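Flavodoxin, WrbA-like protein (Agrobacterium tumefaciens, PDB 3D7N) probably binds FMN and transfers electrons, as a flavodoxin-like protein of the WrbA type with a likely NAD(P)H:quinone oxidoreductase activity. Local coordinates at residues T20-E25 with G168-A173; F60-P63 with P69-Q72; N109-L114 with Y149-A154. All blocks are in the same frame, centred on the assembly; numbering follows the deposited sequence.

The three contacts belong to one flavodoxin-like domain with a mostly parallel sheet. Contact 1 pairs helix 19-31 with helix 167-186 on one face of that sheet. Contact 2 ties strand 57-65 to the start of helix 71-79. Contact 3 sets helix 104-120 against the chain entering strand 153-155. Along the chain, contacts 2 and 3 come one after the other, both inside the loop closed by contact 1. Their centres lie about 15 Å (1 to 2), 13 Å (1 to 3) and 11 Å (2 to 3) apart. Each touches the others by packing: Thr20 on Pro63, Met23 on Pro152, and Thr62 on Thr110. Between them they join helices to the central sheet, and contacts 2 and 3 both also touch the second subunit.

Contact 1: T20-E25 with G168-A173; sequences THRMAE and GDLETA
The chain of Arg22 leaves its backbone with CG opposite the amide nitrogen (chi1 -165°) and then turns about CB-CG (chi2 66°). Its aliphatic part is thereby left against Leu170. Leu170 has CG opposite its carbonyl carbon and sends both methyls across to the arginine. CD2 of Leu170 lies 3.9 Å from CG of Arg22, and the two side chains cross at about a right angle. The other methyl, CD1 of Leu170, sits over the centre of the guanidinium group, 4.3 Å above its plane. An apolar branch thus covers one face of a charged group. Glu25, one turn on, makes a long salt bridge with it, by charge alone: OE1 of Glu25 is 3.9 Å from NH1 of Arg22 and well out of the guanidinium plane. Nearer the sheet, Met23, a selenomethionine, puts CG 4.3 Å from CB of Ala173. The segment axes come within 9.2 Å and cross at -46°.

In this flavodoxin-like fold the two helices are the first and last, side by side on one face of the central sheet. Met23 reaches down onto Phe97 and Asn99 of strand 93-100. Segment 20-25 follows the loop after strand 9-13. In flavodoxins that loop holds the FMN phosphate, and it probably does so here.

No hydrogen bond joins the two segments. Within the last helix, OG1 of Thr172 donates to O of Gly168 at 2.6 Å. The backbone N of Thr172 reaches the same oxygen from the other face of its carbonyl plane.

Contact 2: F60-P63 with P69-Q72; sequences FGTP and PSWQ
This is a buried contact between a central strand and the turn that starts a helix. Strand 57-65 turns back, pairs antiparallel with the short strand 68-69, and leads into helix 71-79. The nearest alpha carbons are Thr62 with Pro69 and Pro63 with Ser70.

The polar link is between hydroxyls. OG of Ser70 donates to OG1 of Thr62 at 3.2 Å. OG1 of Thr62 in turn donates to O of Pro63 at 2.9 Å. That bond falls on a lone pair in the carbonyl plane, at a C=O angle of 132°. The torsion of Thr62 (chi1 174°) turns OG1 away from the backbone N and beside its own carbonyl carbon, within range of the next residue's oxygen. These two bonds fix the rotation of the threonine hydroxyl.

Its methyl serves the apolar side. CG2 of Thr62 packs at 3.9 Å on CB of Pro69, the two side chains slanting across each other. Beyond them, Thr62 also touches Thr110 of helix 104-120.

Ser70 is the N-cap of helix 71-79, and its OG accepts from N of Phe73. One hydroxyl therefore joins helix start and strand. The turn also faces a second subunit, where Lys74 of that subunit bonds O of Pro69 and Asp78 of that subunit bonds N of Trp71.

Strand 57-65, this turn and helix 71-79 form a beta-alpha unit of the flavodoxin-like fold. In flavodoxins the loop after this strand lies beside the flavin ring, and a similar place is probable here.

Contact 3: N109-L114 with Y149-A154; sequences NTLQYL and YIAPMA
Leu111 is the bump of this contact, and Ile150, Ala151 and Met153 line the hollow that takes it. The fold is flavodoxin-like: helix 104-120 lies on one face of the sheet, and segment 149-154 leads into strand 153-155. Leu111 points from the helix straight at that segment. With CG beside the backbone N (chi1 -66°) and so anti to the carbonyl carbon, its two methyls spread over the chain from Ala151 to Met153.

Each wall is a different group. CG2 of Ile150 presses on the base of the leucine, 3.6 Å from CB of Leu111. CB of Ala151 meets the CD2 branch of Leu111 at 3.9 Å. Met153, a selenomethionine, bends at its last torsion and brings CE over CD1 of Leu111. That gap of 3.3 Å is shorter than normal carbon contact and is doubtful in detail. No hydrogen bond crosses between the segments.

Neighbouring copies close in from outside. Ile150 packs on Gly119 of the third subunit, and Met153 on Leu103 of the fourth. Pro152 points away from the helix, and both it and Ala151 touch Tyr176 of helix 167-186. The floor of the hollow is partly backbone: O of Ala151 lies 3.6 Å from CD1 of Leu111.

Contact 1: T20-E25 with G168-A173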
ATOM      1  N   THR A  20      -5.520  20.043   9.293  1.00 69.50           N
ATOM      2  CA  THR A  20      -4.636  19.161  10.045  1.00 67.29           C
ATOM      3  C   THR A  20      -4.046  19.850  11.285  1.00 65.93           C
ATOM      4  O   THR A  20      -3.689  19.173  12.219  1.00 64.42           O
ATOM      5  CB  THR A  20      -3.617  18.345   9.131  1.00 67.35           C
ATOM      6  OG1 THR A  20      -2.312  18.270   9.733  1.00 66.41           O
ATOM      7  CG2 THR A  20      -3.555  18.918   7.762  1.00 66.25           C
ATOM      8  N   HIS A  21      -4.041  21.187  11.334  1.00 66.30           N
ATOM      9  CA  HIS A  21      -3.654  21.938  12.559  1.00 65.83           C
ATOM     10  C   HIS A  21      -4.639  21.719  13.706  1.00 65.50           C
ATOM     11  O   HIS A  21      -4.238  21.532  14.851  1.00 65.93           O
ATOM     12  CB  HIS A  21      -3.528  23.444  12.286  1.00 65.98           C
ATOM     13  CG  HIS A  21      -3.220  24.263  13.507  1.00 66.45           C
ATOM     14  ND1 HIS A  21      -2.044  24.134  14.217  1.00 66.88           N
ATOM     15  CD2 HIS A  21      -3.933  25.227  14.142  1.00 68.76           C
ATOM     16  CE1 HIS A  21      -2.037  24.989  15.225  1.00 66.96           C
ATOM     17  NE2 HIS A  21      -3.176  25.659  15.208  1.00 67.71           N
ATOM     18  N   ARG A  22      -5.927  21.736  13.399  1.00 65.01           N
ATOM     19  CA  ARG A  22      -6.955  21.506  14.416  1.00 64.77           C
ATOM     20  C   ARG A  22      -6.905  20.075  14.948  1.00 64.08           C
ATOM     21  O   ARG A  22      -7.030  19.820  16.142  1.00 63.13           O
ATOM     22  CB  ARG A  22      -8.347  21.831  13.839  1.00 64.73           C
ATOM     23  CG  ARG A  22      -9.438  21.969  14.854  1.00 65.31           C
ATOM     24  CD  ARG A  22      -9.230  23.181  15.754  1.00 68.26           C
ATOM     25  NE  ARG A  22     -10.032  23.089  16.980  1.00 70.41           N
ATOM     26  CZ  ARG A  22      -9.745  22.334  18.046  1.00 70.35           C
ATOM     27  NH1 ARG A  22      -8.667  21.552  18.086  1.00 69.67           N
ATOM     28  NH2 ARG A  22     -10.566  22.341  19.082  1.00 70.69           N
HETATM   29  N   MSE A  23      -6.698  19.132  14.046  1.00 64.03           N
HETATM   30  CA  MSE A  23      -6.568  17.721  14.431  1.00 64.94           C
HETATM   31  C   MSE A  23      -5.318  17.471  15.297  1.00 61.60           C
HETATM   32  O   MSE A  23      -5.327  16.639  16.194  1.00 60.51           O
HETATM   33  CB  MSE A  23      -6.553  16.865  13.178  1.00 64.79           C
HETATM   34  CG  MSE A  23      -7.584  15.753  13.160  1.00 68.47           C
HETATM   35 SE   MSE A  23      -7.014  14.507  11.683  1.00 81.40          SE
HETATM   36  CE  MSE A  23      -7.446  12.749  12.570  1.00 69.97           C
ATOM     37  N   ALA A  24      -4.248  18.203  15.017  1.00 59.58           N
ATOM     38  CA  ALA A  24      -3.033  18.115  15.797  1.00 58.63           C
ATOM     39  C   ALA A  24      -3.260  18.657  17.205  1.00 57.64           C
ATOM     40  O   ALA A  24      -2.817  18.037  18.169  1.00 57.41           O
ATOM     41  CB  ALA A  24      -1.905  18.856  15.107  1.00 57.61           C
ATOM     42  N   GLU A  25      -3.928  19.818  17.327  1.00 55.97           N
ATOM     43  CA  GLU A  25      -4.290  20.344  18.634  1.00 55.14           C
ATOM     44  C   GLU A  25      -5.084  19.314  19.445  1.00 53.21           C
ATOM     45  O   GLU A  25      -4.824  19.095  20.609  1.00 52.64           O
ATOM     46  CB  GLU A  25      -5.055  21.683  18.505  1.00 55.23           C
ATOM     47  CG  GLU A  25      -4.160  22.849  18.031  1.00 56.44           C
ATOM     48  CD  GLU A  25      -4.912  24.076  17.505  1.00 56.93           C
ATOM     49  OE1 GLU A  25      -5.915  23.958  16.768  1.00 61.09           O
ATOM     50  OE2 GLU A  25      -4.473  25.195  17.811  1.00 58.52           O
ATOM     51  N   GLY A 168     -16.911  14.793  16.610  1.00 51.25           N
ATOM     52  CA  GLY A 168     -16.673  13.371  16.484  1.00 51.61           C
ATOM     53  C   GLY A 168     -15.254  13.035  16.064  1.00 51.77           C
ATOM     54  O   GLY A 168     -14.602  12.248  16.742  1.00 52.59           O
ATOM     55  N   ASP A 169     -14.747  13.653  14.989  1.00 51.66           N
ATOM     56  CA  ASP A 169     -13.351  13.422  14.563  1.00 52.07           C
ATOM     57  C   ASP A 169     -12.301  13.943  15.522  1.00 52.01           C
ATOM     58  O   ASP A 169     -11.271  13.284  15.732  1.00 51.49           O
ATOM     59  CB  ASP A 169     -13.078  14.012  13.167  1.00 52.68           C
ATOM     60  CG  ASP A 169     -13.910  13.330  12.086  1.00 55.35           C
ATOM     61  OD1 ASP A 169     -14.354  12.172  12.340  1.00 55.24           O
ATOM     62  OD2 ASP A 169     -14.165  13.965  11.021  1.00 59.17           O
ATOM     63  N   LEU A 170     -12.545  15.143  16.066  1.00 51.63           N
ATOM     64  CA  LEU A 170     -11.651  15.754  17.056  1.00 50.69           C
ATOM     65  C   LEU A 170     -11.609  14.880  18.318  1.00 50.18           C
ATOM     66  O   LEU A 170     -10.548  14.679  18.895  1.00 49.71           O
ATOM     67  CB  LEU A 170     -12.071  17.204  17.384  1.00 50.34           C
ATOM     68  CG  LEU A 170     -12.054  18.191  16.219  1.00 48.72           C
ATOM     69  CD1 LEU A 170     -12.677  19.484  16.588  1.00 47.44           C
ATOM     70  CD2 LEU A 170     -10.643  18.397  15.772  1.00 49.76           C
ATOM     71  N   GLU A 171     -12.741  14.316  18.703  1.00 50.34           N
ATOM     72  CA  GLU A 171     -12.791  13.472  19.885  1.00 51.11           C
ATOM     73  C   GLU A 171     -12.018  12.142  19.718  1.00 51.50           C
ATOM     74  O   GLU A 171     -11.188  11.773  20.575  1.00 51.16           O
ATOM     75  CB  GLU A 171     -14.250  13.246  20.295  1.00 51.19           C
ATOM     76  CG  GLU A 171     -14.487  12.325  21.513  1.00 51.86           C
ATOM     77  CD  GLU A 171     -13.812  12.780  22.815  1.00 52.47           C
ATOM     78  OE1 GLU A 171     -13.232  13.880  22.837  1.00 52.64           O
ATOM     79  OE2 GLU A 171     -13.902  12.031  23.819  1.00 50.72           O
ATOM     80  N   THR A 172     -12.256  11.459  18.604  1.00 52.11           N
ATOM     81  CA  THR A 172     -11.505  10.245  18.269  1.00 52.49           C
ATOM     82  C   THR A 172     -10.022  10.574  18.173  1.00 52.23           C
ATOM     83  O   THR A 172      -9.174   9.830  18.691  1.00 52.77           O
ATOM     84  CB  THR A 172     -12.158   9.391  17.041  1.00 53.73           C
ATOM     85  OG1 THR A 172     -12.976  10.222  16.220  1.00 55.57           O
ATOM     86  CG2 THR A 172     -13.205   8.313  17.608  1.00 53.29           C
ATOM     87  N   ALA A 173      -9.697  11.718  17.587  1.00 51.53           N
ATOM     88  CA  ALA A 173      -8.296  12.179  17.563  1.00 50.71           C
ATOM     89  C   ALA A 173      -7.704  12.366  18.971  1.00 50.16           C
ATOM     90  O   ALA A 173      -6.599  11.919  19.270  1.00 49.84           O
ATOM     91  CB  ALA A 173      -8.166  13.475  16.737  1.00 50.09           C
TER

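Contact 2: F60-P63 with P69-Q72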
ATOM      1  N   PHE A  60       2.994  11.833  14.031  1.00 51.05           N
ATOM      2  CA  PHE A  60       3.091  12.509  12.761  1.00 51.13           C
ATOM      3  C   PHE A  60       1.716  12.987  12.253  1.00 50.90           C
ATOM      4  O   PHE A  60       0.781  12.220  12.177  1.00 49.86           O
ATOM      5  CB  PHE A  60       3.604  11.504  11.726  1.00 51.24           C
ATOM      6  CG  PHE A  60       5.037  10.989  11.960  1.00 50.23           C
ATOM      7  CD1 PHE A  60       6.070  11.831  12.198  1.00 50.62           C
ATOM      8  CD2 PHE A  60       5.320   9.641  11.851  1.00 52.36           C
ATOM      9  CE1 PHE A  60       7.371  11.330  12.375  1.00 50.91           C
ATOM     10  CE2 PHE A  60       6.593   9.153  11.985  1.00 52.21           C
ATOM     11  CZ  PHE A  60       7.617   9.989  12.250  1.00 50.96           C
ATOM     12  N   GLY A  61       1.639  14.231  11.824  1.00 50.55           N
ATOM     13  CA  GLY A  61       0.431  14.772  11.254  1.00 51.51           C
ATOM     14  C   GLY A  61       0.598  15.306   9.844  1.00 52.04           C
ATOM     15  O   GLY A  61       1.454  16.119   9.573  1.00 50.91           O
ATOM     16  N   THR A  62      -0.262  14.895   8.928  1.00 53.36           N
ATOM     17  CA  THR A  62      -0.196  15.495   7.586  1.00 53.33           C
ATOM     18  C   THR A  62      -1.521  15.412   6.873  1.00 52.41           C
ATOM     19  O   THR A  62      -2.278  14.471   7.101  1.00 52.92           O
ATOM     20  CB  THR A  62       0.926  14.849   6.742  1.00 53.54           C
ATOM     21  OG1 THR A  62       0.874  15.360   5.405  1.00 54.86           O
ATOM     22  CG2 THR A  62       0.810  13.288   6.721  1.00 52.16           C
ATOM     23  N   PRO A  63      -1.810  16.400   6.034  1.00 51.45           N
ATOM     24  CA  PRO A  63      -2.879  16.332   5.039  1.00 51.38           C
ATOM     25  C   PRO A  63      -2.626  15.211   4.057  1.00 50.40           C
ATOM     26  O   PRO A  63      -1.519  14.793   3.955  1.00 49.94           O
ATOM     27  CB  PRO A  63      -2.790  17.683   4.292  1.00 51.32           C
ATOM     28  CG  PRO A  63      -1.827  18.535   5.036  1.00 51.23           C
ATOM     29  CD  PRO A  63      -1.115  17.704   6.037  1.00 52.48           C
ATOM     30  N   PRO A  69       1.000  11.892   1.591  1.00 50.49           N
ATOM     31  CA  PRO A  69       1.314  13.001   2.470  1.00 50.40           C
ATOM     32  C   PRO A  69       1.746  14.235   1.678  1.00 50.46           C
ATOM     33  O   PRO A  69       2.355  14.095   0.610  1.00 51.30           O
ATOM     34  CB  PRO A  69       2.475  12.480   3.301  1.00 49.61           C
ATOM     35  CG  PRO A  69       3.119  11.462   2.517  1.00 51.86           C
ATOM     36  CD  PRO A  69       1.986  10.790   1.728  1.00 51.18           C
ATOM     37  N   SER A  70       1.435  15.421   2.180  1.00 50.53           N
ATOM     38  CA  SER A  70       1.892  16.639   1.526  1.00 50.15           C
ATOM     39  C   SER A  70       3.384  16.591   1.268  1.00 50.43           C
ATOM     40  O   SER A  70       4.152  15.963   2.030  1.00 50.23           O
ATOM     41  CB  SER A  70       1.583  17.828   2.398  1.00 50.49           C
ATOM     42  OG  SER A  70       2.160  17.692   3.679  1.00 51.77           O
ATOM     43  N   TRP A  71       3.812  17.261   0.198  1.00 50.44           N
ATOM     44  CA  TRP A  71       5.219  17.359  -0.071  1.00 50.46           C
ATOM     45  C   TRP A  71       6.004  17.936   1.104  1.00 51.26           C
ATOM     46  O   TRP A  71       7.128  17.535   1.339  1.00 52.53           O
ATOM     47  CB  TRP A  71       5.503  18.133  -1.343  1.00 50.28           C
ATOM     48  CG  TRP A  71       5.328  19.632  -1.304  1.00 49.39           C
ATOM     49  CD1 TRP A  71       4.255  20.339  -1.761  1.00 47.88           C
ATOM     50  CD2 TRP A  71       6.282  20.594  -0.845  1.00 49.12           C
ATOM     51  NE1 TRP A  71       4.475  21.673  -1.604  1.00 48.36           N
ATOM     52  CE2 TRP A  71       5.708  21.865  -1.036  1.00 49.09           C
ATOM     53  CE3 TRP A  71       7.570  20.506  -0.276  1.00 49.06           C
ATOM     54  CZ2 TRP A  71       6.378  23.056  -0.688  1.00 48.93           C
ATOM     55  CZ3 TRP A  71       8.216  21.677   0.087  1.00 48.86           C
ATOM     56  CH2 TRP A  71       7.630  22.937  -0.139  1.00 48.04           C
ATOM     57  N   GLN A  72       5.400  18.858   1.839  1.00 51.40           N
ATOM     58  CA  GLN A  72       6.033  19.457   2.987  1.00 51.32           C
ATOM     59  C   GLN A  72       6.284  18.412   4.062  1.00 51.28           C
ATOM     60  O   GLN A  72       7.348  18.373   4.628  1.00 49.95           O
ATOM     61  CB  GLN A  72       5.172  20.600   3.551  1.00 51.58           C
ATOM     62  CG  GLN A  72       5.140  21.874   2.701  1.00 50.25           C
ATOM     63  CD  GLN A  72       3.908  21.946   1.791  1.00 48.59           C
ATOM     64  OE1 GLN A  72       3.301  20.931   1.439  1.00 49.56           O
ATOM     65  NE2 GLN A  72       3.568  23.144   1.385  1.00 45.29           N
TER

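Contact 3: N109-L114 with Y149-A154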
ATOM      1  N   ASN A 109      -3.492   5.387   2.403  1.00 52.60           N
ATOM      2  CA  ASN A 109      -2.159   5.451   1.859  1.00 52.27           C
ATOM      3  C   ASN A 109      -1.189   6.355   2.677  1.00 51.30           C
ATOM      4  O   ASN A 109      -0.046   6.012   2.881  1.00 51.74           O
ATOM      5  CB  ASN A 109      -2.195   5.905   0.403  1.00 52.23           C
ATOM      6  CG  ASN A 109      -0.837   5.728  -0.279  1.00 56.36           C
ATOM      7  OD1 ASN A 109      -0.315   4.618  -0.298  1.00 63.22           O
ATOM      8  ND2 ASN A 109      -0.232   6.830  -0.788  1.00 55.70           N
ATOM      9  N   THR A 110      -1.664   7.510   3.075  1.00 50.29           N
ATOM     10  CA  THR A 110      -0.932   8.461   3.901  1.00 51.06           C
ATOM     11  C   THR A 110      -0.619   7.805   5.244  1.00 50.48           C
ATOM     12  O   THR A 110       0.501   7.753   5.606  1.00 49.73           O
ATOM     13  CB  THR A 110      -1.712   9.758   4.080  1.00 49.94           C
ATOM     14  OG1 THR A 110      -1.872  10.323   2.786  1.00 51.38           O
ATOM     15  CG2 THR A 110      -0.969  10.785   4.974  1.00 50.15           C
ATOM     16  N   LEU A 111      -1.587   7.139   5.850  1.00 50.67           N
ATOM     17  CA  LEU A 111      -1.363   6.503   7.136  1.00 50.51           C
ATOM     18  C   LEU A 111      -0.328   5.386   7.038  1.00 50.49           C
ATOM     19  O   LEU A 111       0.533   5.269   7.939  1.00 51.09           O
ATOM     20  CB  LEU A 111      -2.677   6.011   7.752  1.00 50.09           C
ATOM     21  CG  LEU A 111      -3.641   7.146   8.135  1.00 51.45           C
ATOM     22  CD1 LEU A 111      -4.955   6.597   8.703  1.00 49.45           C
ATOM     23  CD2 LEU A 111      -2.874   8.116   9.069  1.00 47.78           C
ATOM     24  N   GLN A 112      -0.440   4.570   5.995  1.00 50.39           N
ATOM     25  CA  GLN A 112       0.509   3.518   5.706  1.00 50.43           C
ATOM     26  C   GLN A 112       1.900   4.009   5.475  1.00 51.22           C
ATOM     27  O   GLN A 112       2.824   3.333   5.912  1.00 52.46           O
ATOM     28  CB  GLN A 112       0.053   2.671   4.542  1.00 51.28           C
ATOM     29  CG  GLN A 112      -1.131   1.851   4.913  1.00 51.98           C
ATOM     30  CD  GLN A 112      -1.299   0.608   4.103  1.00 58.35           C
ATOM     31  OE1 GLN A 112      -1.733   0.666   2.967  1.00 57.80           O
ATOM     32  NE2 GLN A 112      -0.966  -0.561   4.716  1.00 63.62           N
ATOM     33  N   TYR A 113       2.082   5.200   4.874  1.00 51.29           N
ATOM     34  CA  TYR A 113       3.407   5.809   4.790  1.00 49.85           C
ATOM     35  C   TYR A 113       3.972   6.150   6.192  1.00 49.79           C
ATOM     36  O   TYR A 113       5.149   6.029   6.486  1.00 47.89           O
ATOM     37  CB  TYR A 113       3.445   7.074   3.906  1.00 50.71           C
ATOM     38  CG  TYR A 113       4.826   7.709   3.977  1.00 50.29           C
ATOM     39  CD1 TYR A 113       5.063   8.852   4.704  1.00 52.83           C
ATOM     40  CD2 TYR A 113       5.903   7.072   3.406  1.00 49.89           C
ATOM     41  CE1 TYR A 113       6.384   9.407   4.795  1.00 52.99           C
ATOM     42  CE2 TYR A 113       7.195   7.580   3.507  1.00 51.90           C
ATOM     43  CZ  TYR A 113       7.427   8.720   4.220  1.00 51.84           C
ATOM     44  OH  TYR A 113       8.703   9.148   4.311  1.00 52.31           O
ATOM     45  N   LEU A 114       3.117   6.619   7.045  1.00 50.00           N
ATOM     46  CA  LEU A 114       3.493   7.043   8.357  1.00 50.09           C
ATOM     47  C   LEU A 114       3.961   5.823   9.174  1.00 51.40           C
ATOM     48  O   LEU A 114       4.934   5.858   9.903  1.00 51.93           O
ATOM     49  CB  LEU A 114       2.249   7.711   8.923  1.00 51.17           C
ATOM     50  CG  LEU A 114       2.232   9.243   8.926  1.00 53.86           C
ATOM     51  CD1 LEU A 114       3.057   9.997   7.873  1.00 47.16           C
ATOM     52  CD2 LEU A 114       0.826   9.776   9.075  1.00 47.30           C
ATOM     53  N   TYR A 149      -8.864   2.415  11.462  1.00 63.90           N
ATOM     54  CA  TYR A 149      -8.262   1.498  12.459  1.00 64.43           C
ATOM     55  C   TYR A 149      -6.776   1.650  12.749  1.00 62.22           C
ATOM     56  O   TYR A 149      -6.340   1.445  13.864  1.00 60.75           O
ATOM     57  CB  TYR A 149      -8.496   0.062  12.046  1.00 66.25           C
ATOM     58  CG  TYR A 149      -9.937  -0.317  12.179  1.00 69.12           C
ATOM     59  CD1 TYR A 149     -10.525  -0.521  13.447  1.00 71.12           C
ATOM     60  CD2 TYR A 149     -10.732  -0.470  11.051  1.00 72.37           C
ATOM     61  CE1 TYR A 149     -11.870  -0.871  13.571  1.00 70.51           C
ATOM     62  CE2 TYR A 149     -12.098  -0.806  11.166  1.00 71.50           C
ATOM     63  CZ  TYR A 149     -12.650  -0.998  12.416  1.00 71.43           C
ATOM     64  OH  TYR A 149     -13.986  -1.328  12.473  1.00 71.67           O
ATOM     65  N   ILE A 150      -6.008   1.970  11.730  1.00 60.33           N
ATOM     66  CA  ILE A 150      -4.588   2.054  11.879  1.00 60.49           C
ATOM     67  C   ILE A 150      -4.147   3.328  12.676  1.00 60.06           C
ATOM     68  O   ILE A 150      -3.178   3.303  13.409  1.00 58.43           O
ATOM     69  CB  ILE A 150      -3.889   1.873  10.490  1.00 61.16           C
ATOM     70  CG1 ILE A 150      -2.601   1.114  10.668  1.00 62.61           C
ATOM     71  CG2 ILE A 150      -3.557   3.153   9.829  1.00 63.86           C
ATOM     72  CD1 ILE A 150      -2.857  -0.332  10.822  1.00 66.25           C
ATOM     73  N   ALA A 151      -4.935   4.391  12.544  1.00 59.45           N
ATOM     74  CA  ALA A 151      -4.678   5.714  13.065  1.00 59.29           C
ATOM     75  C   ALA A 151      -5.917   6.560  12.673  1.00 58.19           C
ATOM     76  O   ALA A 151      -6.682   6.148  11.838  1.00 55.70           O
ATOM     77  CB  ALA A 151      -3.410   6.291  12.443  1.00 59.17           C
ATOM     78  N   PRO A 152      -6.089   7.717  13.243  1.00 58.50           N
ATOM     79  CA  PRO A 152      -7.254   8.501  12.922  1.00 60.04           C
ATOM     80  C   PRO A 152      -7.166   9.129  11.556  1.00 61.71           C
ATOM     81  O   PRO A 152      -6.139   9.587  11.163  1.00 60.44           O
ATOM     82  CB  PRO A 152      -7.259   9.561  14.000  1.00 59.22           C
ATOM     83  CG  PRO A 152      -6.073   9.402  14.717  1.00 59.72           C
ATOM     84  CD  PRO A 152      -5.567   8.077  14.549  1.00 58.98           C
HETATM   85  N   MSE A 153      -8.263   9.109  10.835  1.00 20.00           N
HETATM   86  CA  MSE A 153      -8.400   9.855   9.613  1.00 20.00           C
HETATM   87  C   MSE A 153      -9.702  10.615   9.680  1.00 20.00           C
HETATM   88  O   MSE A 153     -10.613  10.232  10.376  1.00 70.87           O
HETATM   89  CB  MSE A 153      -8.337   8.957   8.399  1.00 20.00           C
HETATM   90  CG  MSE A 153      -9.244   7.802   8.434  1.00 20.00           C
HETATM   91 SE   MSE A 153      -9.270   6.810   6.814  1.00 20.00          SE
HETATM   92  CE  MSE A 153      -7.744   5.755   7.093  1.00 20.00           C
ATOM     93  N   ALA A 154      -9.772  11.729   8.988  1.00 72.78           N
ATOM     94  CA  ALA A 154     -10.895  12.626   9.139  1.00 74.23           C
ATOM     95  C   ALA A 154     -11.247  13.393   7.875  1.00 76.09           C
ATOM     96  O   ALA A 154     -10.435  13.620   7.013  1.00 76.07           O
ATOM     97  CB  ALA A 154     -10.627  13.573  10.240  1.00 73.50           C
TER